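Local coordinates for protein thermospermine synthase (Medicago truncatula, PDB 6BQ7) that probably transfers an aminopropyl group from decarboxylated S-adenosylmethionine to spermidine, yielding thermospermine and methylthioadenosine in polyamine biosynthesis, at residues C29-E34 with G75-A80; E81-I86 with A249-Y254; F106-G111 with G180-P185. All coordinates share one frame; numbering follows the deposited sequence.

Contact 1: C29-E34 with G75-A80. With SPD (spermidine), chain C.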
loop_
_atom_site.group_PDB
_atom_site.type_symbol
_atom_site.label_atom_id
_atom_site.label_comp_id
_atom_site.label_asym_id
_atom_site.label_seq_id
_atom_site.Cartn_x
_atom_site.Cartn_y
_atom_site.Cartn_z
ATOM N N CYS A 29 -5.767 -3.247 -9.033
ATOM C CA CYS A 29 -5.027 -2.076 -9.497
ATOM C C CYS A 29 -5.464 -0.853 -8.717
ATOM O O CYS A 29 -6.658 -0.538 -8.672
ATOM C CB CYS A 29 -5.240 -1.818 -10.991
ATOM S SG CYS A 29 -4.327 -2.977 -12.066
ATOM N N TRP A 30 -4.515 -0.175 -8.119
ATOM C CA TRP A 30 -4.825 0.945 -7.274
ATOM C C TRP A 30 -4.002 2.181 -7.462
ATOM O O TRP A 30 -2.873 2.113 -7.790
ATOM C CB TRP A 30 -4.658 0.524 -5.809
ATOM C CG TRP A 30 -5.548 -0.576 -5.349
ATOM C CD1 TRP A 30 -5.344 -1.882 -5.497
ATOM C CD2 TRP A 30 -6.778 -0.443 -4.690
ATOM N NE1 TRP A 30 -6.367 -2.579 -4.997
ATOM C CE2 TRP A 30 -7.270 -1.706 -4.484
ATOM C CE3 TRP A 30 -7.514 0.624 -4.254
ATOM C CZ2 TRP A 30 -8.445 -1.928 -3.860
ATOM C CZ3 TRP A 30 -8.677 0.394 -3.645
ATOM C CH2 TRP A 30 -9.136 -0.858 -3.446
ATOM N N TYR A 31 -4.638 3.321 -7.343
ATOM C CA TYR A 31 -3.923 4.582 -7.263
ATOM C C TYR A 31 -3.845 4.969 -5.792
ATOM O O TYR A 31 -4.851 4.927 -5.077
ATOM C CB TYR A 31 -4.611 5.671 -8.082
ATOM C CG TYR A 31 -4.204 7.060 -7.665
ATOM C CD1 TYR A 31 -2.937 7.542 -7.946
ATOM C CD2 TYR A 31 -5.080 7.879 -6.948
ATOM C CE1 TYR A 31 -2.557 8.803 -7.557
ATOM C CE2 TYR A 31 -4.706 9.153 -6.551
ATOM C CZ TYR A 31 -3.437 9.604 -6.859
ATOM O OH TYR A 31 -3.043 10.864 -6.473
ATOM N N GLU A 32 -2.648 5.303 -5.339
ATOM C CA GLU A 32 -2.411 5.598 -3.940
ATOM C C GLU A 32 -1.921 7.036 -3.812
ATOM O O GLU A 32 -1.117 7.510 -4.619
ATOM C CB GLU A 32 -1.408 4.573 -3.351
ATOM C CG GLU A 32 -0.422 5.109 -2.336
ATOM C CD GLU A 32 0.619 4.067 -1.922
ATOM O OE1 GLU A 32 0.248 2.880 -1.756
ATOM O OE2 GLU A 32 1.808 4.436 -1.764
ATOM N N GLU A 33 -2.427 7.726 -2.841
ATOM C CA GLU A 33 -1.987 9.062 -2.578
ATOM C C GLU A 33 -1.771 9.259 -1.105
ATOM O O GLU A 33 -2.595 8.922 -0.312
ATOM C CB GLU A 33 -2.965 10.103 -3.059
ATOM C CG GLU A 33 -2.380 11.492 -2.955
ATOM C CD GLU A 33 -3.259 12.572 -3.510
ATOM O OE1 GLU A 33 -4.200 12.268 -4.214
ATOM O OE2 GLU A 33 -3.008 13.729 -3.233
ATOM N N GLU A 34 -0.650 9.840 -0.770
ATOM C CA GLU A 34 -0.344 10.097 0.590
ATOM C C GLU A 34 -0.879 11.468 0.885
ATOM O O GLU A 34 -0.278 12.448 0.562
ATOM C CB GLU A 34 1.170 9.969 0.830
ATOM C CG GLU A 34 1.488 9.030 2.002
ATOM C CD GLU A 34 2.851 8.353 1.997
ATOM O OE1 GLU A 34 3.885 9.036 2.015
ATOM O OE2 GLU A 34 2.896 7.114 2.030
ATOM N N GLY A 75 1.874 13.755 -8.687
ATOM C CA GLY A 75 1.442 12.759 -7.735
ATOM C C GLY A 75 0.248 13.138 -6.887
ATOM O O GLY A 75 -0.265 12.282 -6.159
ATOM N N LYS A 76 -0.237 14.375 -6.975
ATOM C CA LYS A 76 -1.337 14.859 -6.144
ATOM C C LYS A 76 -2.594 14.963 -6.988
ATOM O O LYS A 76 -2.608 15.685 -7.992
ATOM C CB LYS A 76 -1.009 16.222 -5.528
ATOM C CG LYS A 76 0.280 16.236 -4.717
ATOM C CD LYS A 76 0.662 17.649 -4.281
ATOM C CE LYS A 76 -0.217 18.144 -3.137
ATOM N NZ LYS A 76 -1.337 19.008 -3.612
ATOM N N LEU A 77 -3.652 14.262 -6.573
ATOM C CA LEU A 77 -4.933 14.431 -7.243
ATOM C C LEU A 77 -5.348 15.887 -7.151
ATOM O O LEU A 77 -5.344 16.475 -6.067
ATOM C CB LEU A 77 -6.007 13.535 -6.622
ATOM C CG LEU A 77 -7.327 13.485 -7.399
ATOM C CD1 LEU A 77 -7.914 12.105 -7.346
ATOM C CD2 LEU A 77 -8.338 14.487 -6.853
ATOM N N GLN A 78 -5.669 16.477 -8.302
ATOM C CA GLN A 78 -6.130 17.849 -8.360
ATOM C C GLN A 78 -7.587 17.954 -8.753
ATOM O O GLN A 78 -8.215 18.974 -8.471
ATOM C CB GLN A 78 -5.278 18.659 -9.351
ATOM C CG GLN A 78 -3.782 18.724 -8.992
ATOM C CD GLN A 78 -3.515 19.410 -7.660
ATOM O OE1 GLN A 78 -4.261 20.303 -7.235
ATOM N NE2 GLN A 78 -2.445 19.001 -6.995
ATOM N N SER A 79 -8.148 16.913 -9.358
ATOM C CA SER A 79 -9.465 17.011 -9.963
ATOM C C SER A 79 -9.977 15.613 -10.236
ATOM O O SER A 79 -9.289 14.824 -10.898
ATOM C CB SER A 79 -9.397 17.820 -11.250
ATOM O OG SER A 79 -10.671 18.311 -11.592
ATOM N N ALA A 80 -11.150 15.300 -9.700
ATOM C CA ALA A 80 -11.861 14.061 -9.956
ATOM C C ALA A 80 -13.204 14.360 -10.595
ATOM O O ALA A 80 -13.905 15.302 -10.201
ATOM C CB ALA A 80 -12.090 13.256 -8.676
HETATM N N1 SPD C . -5.153 15.835 -2.771
HETATM C C2 SPD C . -5.301 17.152 -2.188
HETATM C C3 SPD C . -6.074 18.008 -3.175
HETATM C C4 SPD C . -5.195 19.156 -3.658
HETATM C C5 SPD C . -6.082 20.167 -4.382
HETATM N N6 SPD C . -5.299 21.293 -4.862
HETATM C C7 SPD C . -6.199 22.381 -5.207
HETATM C C8 SPD C . -5.501 23.324 -6.186
HETATM C C9 SPD C . -5.948 23.010 -7.609
HETATM N N10 SPD C . -5.275 23.913 -8.529
#
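Both Y31 and E33 turn CG anti to the backbone N (chi1 -171° for E33), which sends their side chains from strand 29-34 across to 75-80; E33 alone of the two goes on to spermidine. The segments lie on strands 29-34 and 76-80, the outermost within this chain of the five-stranded antiparallel sheet of the N-terminal tetramerisation domain. They are not neighbours in that sheet: their directions differ by 102°, and side chains bridge the gap. Beyond CG the E33 chain runs extended to L77, and the two side chains cross at about a right angle. L77 N donates to E33 OE1 over 3.1 Å, approaching from above the carboxylate plane, 49° out of it. The Y31 hydroxyl lies 2.9 Å from E33 OE1 and 3.1 Å from G75 O, two acceptors competing for its one proton; G75 O sits at the edge of the ring, near its plane. Y31 also pairs in an antiparallel ladder with a strand of the second subunit, continuing the sheet across the interface. With OE1 engaged by the protein, E33 OE2 takes a hydrogen bond from spermidine N1. That amine also makes a weak bond to L77 O. Further along the ligand, Q78, which with S79 forms a classic beta bulge opposite L71, is bent at chi2 and accepts a hydrogen bond from spermidine N6 at its OE1, 2.8 Å away.

Contact 2: E81-I86 with A249-Y254; sequences ETDEFI and AHIPSY. With SPD (spermidine), chain C.
D83 and S253 meet through a pair of hydrogen bonds that uses both carboxylate oxygens. S253 OG donates to D83 OD1 over 2.9 Å, on the syn lone pair of that oxygen, while S253 N donates to D83 OD2, also over 2.9 Å, from the syn side and only 16° out of the carboxylate plane. Both side chains adopt the same first torsion, near +60°, with D83 CG and S253 OG each between their own backbone N and carbonyl carbon. The two bonds fix the rotation of the buried carboxylate and hold it at the start of the 3-10 turn 252-254. P252 slides past D83 in the opposite direction, its CD 3.2 Å from D83 OD2.

Apolar packing continues the contact three residues on. The CG2 branch of I86, standing opposite the backbone N, lies against I251 CG1 at 3.9 Å, the two side chains passing in opposite directions, whereas CD1 reaches P252 CD at 4.1 Å, the two side chains crossing at about a right angle. I251 in turn places CG2 over the centre of one face of the Y254 ring, 3.7 Å above the plane. Spermidine C3 lies over the centre of the opposite face, so the tyrosine is layered between isoleucine and substrate.

The contact thus joins the start of helix 84-98 to strand 243-251 and the 3-10 turn after it. Y87 of that helix also packs on I251 and Y254, W258 of strand 256-264 meets Y254 edge-to-face, and I223 of the third subunit packs on I86 and P252.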
loop_
_atom_site.group_PDB
_atom_site.type_symbol
_atom_site.label_atom_id
_atom_site.label_comp_id
_atom_site.label_asym_id
_atom_site.label_seq_id
_atom_site.Cartn_x
_atom_site.Cartn_y
_atom_site.Cartn_z
ATOM N N GLU A 81 -13.565 13.510 -11.551
ATOM C CA GLU A 81 -14.743 13.734 -12.375
ATOM C C GLU A 81 -16.015 13.785 -11.534
ATOM O O GLU A 81 -16.897 14.622 -11.781
ATOM C CB GLU A 81 -14.804 12.628 -13.445
ATOM C CG GLU A 81 -16.155 12.398 -14.110
ATOM C CD GLU A 81 -16.168 11.144 -15.002
ATOM O OE1 GLU A 81 -17.145 10.950 -15.760
ATOM O OE2 GLU A 81 -15.200 10.356 -14.950
ATOM N N THR A 82 -16.136 12.915 -10.524
ATOM C CA THR A 82 -17.405 12.867 -9.787
ATOM C C THR A 82 -17.632 14.098 -8.915
ATOM O O THR A 82 -18.786 14.427 -8.609
ATOM C CB THR A 82 -17.476 11.621 -8.910
ATOM O OG1 THR A 82 -16.331 11.588 -8.048
ATOM C CG2 THR A 82 -17.506 10.372 -9.753
ATOM N N ASP A 83 -16.574 14.781 -8.471
ATOM C CA ASP A 83 -16.817 15.863 -7.529
ATOM C C ASP A 83 -15.989 17.117 -7.760
ATOM O O ASP A 83 -16.004 17.999 -6.888
ATOM C CB ASP A 83 -16.625 15.398 -6.072
ATOM C CG ASP A 83 -15.222 14.897 -5.781
ATOM O OD1 ASP A 83 -14.272 15.292 -6.495
ATOM O OD2 ASP A 83 -15.075 14.122 -4.810
ATOM N N GLU A 84 -15.288 17.250 -8.894
ATOM C CA GLU A 84 -14.617 18.524 -9.152
ATOM C C GLU A 84 -15.615 19.680 -9.203
ATOM O O GLU A 84 -15.234 20.834 -8.941
ATOM C CB GLU A 84 -13.792 18.478 -10.444
ATOM C CG GLU A 84 -14.565 18.142 -11.712
ATOM C CD GLU A 84 -15.155 19.362 -12.440
ATOM O OE1 GLU A 84 -15.041 20.505 -11.954
ATOM O OE2 GLU A 84 -15.769 19.170 -13.510
ATOM N N PHE A 85 -16.890 19.408 -9.526
ATOM C CA PHE A 85 -17.881 20.487 -9.524
ATOM C C PHE A 85 -17.963 21.173 -8.172
ATOM O O PHE A 85 -18.208 22.388 -8.106
ATOM C CB PHE A 85 -19.270 19.979 -9.957
ATOM C CG PHE A 85 -19.982 19.113 -8.937
ATOM C CD1 PHE A 85 -19.817 17.727 -8.940
ATOM C CD2 PHE A 85 -20.863 19.675 -8.017
ATOM C CE1 PHE A 85 -20.507 16.928 -8.020
ATOM C CE2 PHE A 85 -21.550 18.886 -7.093
ATOM C CZ PHE A 85 -21.369 17.517 -7.090
ATOM N N ILE A 86 -17.755 20.432 -7.081
ATOM C CA ILE A 86 -17.807 21.066 -5.767
ATOM C C ILE A 86 -16.717 22.112 -5.654
ATOM O O ILE A 86 -16.960 23.258 -5.258
ATOM C CB ILE A 86 -17.676 20.029 -4.639
ATOM C CG1 ILE A 86 -18.809 19.000 -4.688
ATOM C CG2 ILE A 86 -17.653 20.764 -3.287
ATOM C CD1 ILE A 86 -18.609 17.856 -3.706
ATOM N N ALA A 249 -15.574 23.525 2.392
ATOM C CA ALA A 249 -16.522 22.506 1.965
ATOM C C ALA A 249 -15.790 21.190 1.761
ATOM O O ALA A 249 -14.653 21.165 1.283
ATOM C CB ALA A 249 -17.254 22.907 0.673
ATOM N N HIS A 250 -16.467 20.100 2.113
ATOM C CA HIS A 250 -15.911 18.770 1.953
ATOM C C HIS A 250 -15.791 18.410 0.479
ATOM O O HIS A 250 -16.727 18.616 -0.299
ATOM C CB HIS A 250 -16.795 17.751 2.673
ATOM C CG HIS A 250 -16.241 16.358 2.656
ATOM N ND1 HIS A 250 -16.895 15.308 2.045
ATOM C CD2 HIS A 250 -15.090 15.846 3.162
ATOM C CE1 HIS A 250 -16.172 14.205 2.177
ATOM N NE2 HIS A 250 -15.072 14.506 2.848
ATOM N N ILE A 251 -14.637 17.869 0.095
ATOM C CA ILE A 251 -14.465 17.323 -1.249
ATOM C C ILE A 251 -14.012 15.877 -1.102
ATOM O O ILE A 251 -12.865 15.615 -0.702
ATOM C CB ILE A 251 -13.498 18.191 -2.068
ATOM C CG1 ILE A 251 -14.083 19.625 -2.094
ATOM C CG2 ILE A 251 -13.320 17.626 -3.466
ATOM C CD1 ILE A 251 -13.312 20.629 -2.877
ATOM N N PRO A 252 -14.888 14.908 -1.387
ATOM C CA PRO A 252 -14.554 13.509 -1.064
ATOM C C PRO A 252 -13.258 13.036 -1.686
ATOM O O PRO A 252 -12.469 12.360 -1.012
ATOM C CB PRO A 252 -15.755 12.719 -1.599
ATOM C CG PRO A 252 -16.889 13.725 -1.611
ATOM C CD PRO A 252 -16.241 15.055 -1.953
ATOM N N SER A 253 -13.017 13.357 -2.959
ATOM C CA SER A 253 -11.786 12.913 -3.593
ATOM C C SER A 253 -10.552 13.521 -2.931
ATOM O O SER A 253 -9.450 12.997 -3.113
ATOM C CB SER A 253 -11.799 13.255 -5.087
ATOM O OG SER A 253 -11.776 14.665 -5.225
ATOM N N TYR A 254 -10.691 14.565 -2.155
ATOM C CA TYR A 254 -9.551 15.156 -1.485
ATOM C C TYR A 254 -9.366 14.602 -0.106
ATOM O O TYR A 254 -8.446 14.916 0.539
ATOM C CB TYR A 254 -9.753 16.638 -1.318
ATOM C CG TYR A 254 -9.653 17.442 -2.534
ATOM C CD1 TYR A 254 -9.539 16.861 -3.740
ATOM C CD2 TYR A 254 -9.720 18.791 -2.479
ATOM C CE1 TYR A 254 -9.468 17.593 -4.873
ATOM C CE2 TYR A 254 -9.656 19.540 -3.606
ATOM C CZ TYR A 254 -9.520 18.927 -4.806
ATOM O OH TYR A 254 -9.448 19.644 -5.953
HETATM N N1 SPD C . -5.153 15.835 -2.771
HETATM C C2 SPD C . -5.301 17.152 -2.188
HETATM C C3 SPD C . -6.074 18.008 -3.175
HETATM C C4 SPD C . -5.195 19.156 -3.658
HETATM C C5 SPD C . -6.082 20.167 -4.382
HETATM N N6 SPD C . -5.299 21.293 -4.862
HETATM C C7 SPD C . -6.199 22.381 -5.207
HETATM C C8 SPD C . -5.501 23.324 -6.186
HETATM C C9 SPD C . -5.948 23.010 -7.609
HETATM N N10 SPD C . -5.275 23.913 -8.529
#

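Contact 3: F106-G111 with G180-P185; sequences FIMGGG and GDLADP. With SPD (spermidine), chain C.
Two adjacent parallel strands, 104-107 and 175-181, run side by side here into the loops that follow them, in the Rossmann-like core of the synthase domain, where G109-G110-G111 begins the glycine-rich loop that leads into helix 114-119. M108 is bridged to G180, and G109 to D181. D181 N donates to M108 O over 2.8 Å. The methionine chain bends at chi3 (-75°), which packs its methyl CE onto G180, 3.6 Å from a CA that carries no side chain. L182 comes in from beyond the bridge: its CD1 touches M108 CB at 4.1 Å, and its CD2 lies 3.6 Å from M108 O. G109 and G110 both have positive phi, and the loop passes close beside D181, with G110 N 3.6 Å from D181 O.

In D181, predicted to be the proton acceptor, a chi1 of -164° carries the carboxylate away from the residue's own N and along the glycine loop, with OD2 3.7 Å from G110 CA. OD2 is also hydrogen-bonded to T115 OG1 of helix 114-119, and OD1 to Y87 OH; these second-shell residues probably help to set the rotation of the acid. Spermidine N10 donates a further hydrogen bond to D181 OD1, over 3.1 Å.

The backbone bond therefore anchors D181 next to the glycine loop, with its carboxylate turned to the ligand. N10 is the terminal amine on the three-carbon arm of spermidine, the end that is extended in thermospermine. Its place at OD1 is consistent with D181 accepting a proton as this amine attacks the aminopropyl donor.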
loop_
_atom_site.group_PDB
_atom_site.type_symbol
_atom_site.label_atom_id
_atom_site.label_comp_id
_atom_site.label_asym_id
_atom_site.label_seq_id
_atom_site.Cartn_x
_atom_site.Cartn_y
_atom_site.Cartn_z
ATOM N N PHE A 106 -9.663 37.509 -14.129
ATOM C CA PHE A 106 -8.335 36.953 -14.334
ATOM C C PHE A 106 -8.205 35.719 -13.448
ATOM O O PHE A 106 -8.544 35.772 -12.261
ATOM C CB PHE A 106 -7.290 38.015 -13.976
ATOM C CG PHE A 106 -5.876 37.654 -14.322
ATOM C CD1 PHE A 106 -5.082 36.973 -13.420
ATOM C CD2 PHE A 106 -5.312 38.069 -15.527
ATOM C CE1 PHE A 106 -3.747 36.673 -13.731
ATOM C CE2 PHE A 106 -3.985 37.765 -15.847
ATOM C CZ PHE A 106 -3.206 37.077 -14.952
ATOM N N ILE A 107 -7.748 34.607 -14.017
ATOM C CA ILE A 107 -7.486 33.380 -13.256
ATOM C C ILE A 107 -5.985 33.224 -13.099
ATOM O O ILE A 107 -5.272 33.049 -14.095
ATOM C CB ILE A 107 -8.054 32.136 -13.954
ATOM C CG1 ILE A 107 -9.553 32.229 -14.198
ATOM C CG2 ILE A 107 -7.746 30.873 -13.138
ATOM C CD1 ILE A 107 -10.034 31.202 -15.242
ATOM N N MET A 108 -5.492 33.249 -11.862
ATOM C CA MET A 108 -4.124 32.810 -11.611
ATOM C C MET A 108 -4.093 31.281 -11.577
ATOM O O MET A 108 -4.604 30.664 -10.633
ATOM C CB MET A 108 -3.610 33.391 -10.307
ATOM C CG MET A 108 -3.916 34.879 -10.147
ATOM S SD MET A 108 -2.956 35.527 -8.782
ATOM C CE MET A 108 -3.876 34.850 -7.411
ATOM N N GLY A 109 -3.507 30.665 -12.596
ATOM C CA GLY A 109 -3.507 29.210 -12.700
ATOM C C GLY A 109 -4.661 28.734 -13.565
ATOM O O GLY A 109 -4.847 29.221 -14.684
ATOM N N GLY A 110 -5.437 27.787 -13.045
ATOM C CA GLY A 110 -6.634 27.326 -13.737
ATOM C C GLY A 110 -6.422 26.586 -15.046
ATOM O O GLY A 110 -7.335 26.551 -15.875
ATOM N N GLY A 111 -5.250 25.981 -15.258
ATOM C CA GLY A 111 -4.948 25.353 -16.542
ATOM C C GLY A 111 -5.844 24.185 -16.928
ATOM O O GLY A 111 -5.908 23.824 -18.114
ATOM N N GLY A 180 -7.638 33.018 -7.618
ATOM C CA GLY A 180 -6.421 32.277 -7.362
ATOM C C GLY A 180 -6.681 30.788 -7.399
ATOM O O GLY A 180 -7.351 30.238 -6.515
ATOM N N ASP A 181 -6.166 30.120 -8.427
ATOM C CA ASP A 181 -6.328 28.674 -8.530
ATOM C C ASP A 181 -4.973 27.993 -8.646
ATOM O O ASP A 181 -4.760 27.169 -9.546
ATOM C CB ASP A 181 -7.211 28.312 -9.724
ATOM C CG ASP A 181 -7.721 26.875 -9.663
ATOM O OD1 ASP A 181 -7.455 26.176 -8.650
ATOM O OD2 ASP A 181 -8.391 26.457 -10.637
ATOM N N LEU A 182 -4.058 28.321 -7.734
ATOM C CA LEU A 182 -2.714 27.769 -7.763
ATOM C C LEU A 182 -2.571 26.671 -6.715
ATOM O O LEU A 182 -3.486 26.411 -5.925
ATOM C CB LEU A 182 -1.689 28.873 -7.519
ATOM C CG LEU A 182 -1.882 30.108 -8.384
ATOM C CD1 LEU A 182 -1.369 31.319 -7.630
ATOM C CD2 LEU A 182 -1.168 29.920 -9.727
ATOM N N ALA A 183 -1.392 26.041 -6.706
ATOM C CA ALA A 183 -1.035 25.052 -5.697
ATOM C C ALA A 183 -0.837 25.716 -4.334
ATOM O O ALA A 183 -0.703 26.943 -4.212
ATOM C CB ALA A 183 0.237 24.305 -6.096
ATOM N N ASP A 184 -0.828 24.884 -3.296
ATOM C CA ASP A 184 -0.725 25.391 -1.934
ATOM C C ASP A 184 0.650 26.016 -1.707
ATOM O O ASP A 184 1.655 25.504 -2.207
ATOM C CB ASP A 184 -0.965 24.265 -0.924
ATOM C CG ASP A 184 -2.335 23.631 -1.077
ATOM O OD1 ASP A 184 -3.261 24.330 -1.540
ATOM O OD2 ASP A 184 -2.481 22.432 -0.750
ATOM N N PRO A 185 0.725 27.120 -0.964
ATOM C CA PRO A 185 2.018 27.793 -0.759
ATOM C C PRO A 185 2.998 26.941 0.030
ATOM O O PRO A 185 2.789 26.624 1.202
ATOM C CB PRO A 185 1.634 29.066 0.007
ATOM C CG PRO A 185 0.305 28.757 0.625
ATOM C CD PRO A 185 -0.387 27.872 -0.367
HETATM N N1 SPD C . -5.153 15.835 -2.771
HETATM C C2 SPD C . -5.301 17.152 -2.188
HETATM C C3 SPD C . -6.074 18.008 -3.175
HETATM C C4 SPD C . -5.195 19.156 -3.658
HETATM C C5 SPD C . -6.082 20.167 -4.382
HETATM N N6 SPD C . -5.299 21.293 -4.862
HETATM C C7 SPD C . -6.199 22.381 -5.207
HETATM C C8 SPD C . -5.501 23.324 -6.186
HETATM C C9 SPD C . -5.948 23.010 -7.609
HETATM N N10 SPD C . -5.275 23.913 -8.529
#

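Spermidine ties the three contacts together: contact 1 grips N1 and N6, contact 2 supplies an aromatic face to the carbon chain between them, and contact 3 binds N10 at the predicted catalytic aspartate. Contacts 1 and 2, centres 13 Å apart, touch directly: Y254 OH lies 2.9 Å from Q78 O in a probable hydrogen bond, and A80 packs on S253. Contact 3 touches neither, its nearest atoms being about 5 Å from contact 1 and about 7 Å from contact 2. It nevertheless shares the mixed sheet with contact 2. The substrate thus spans from the tetramerisation domain to the Rossmann-like core, where contact 3 adjoins the adenosine-binding residues D132, near G109, and C191, near L182.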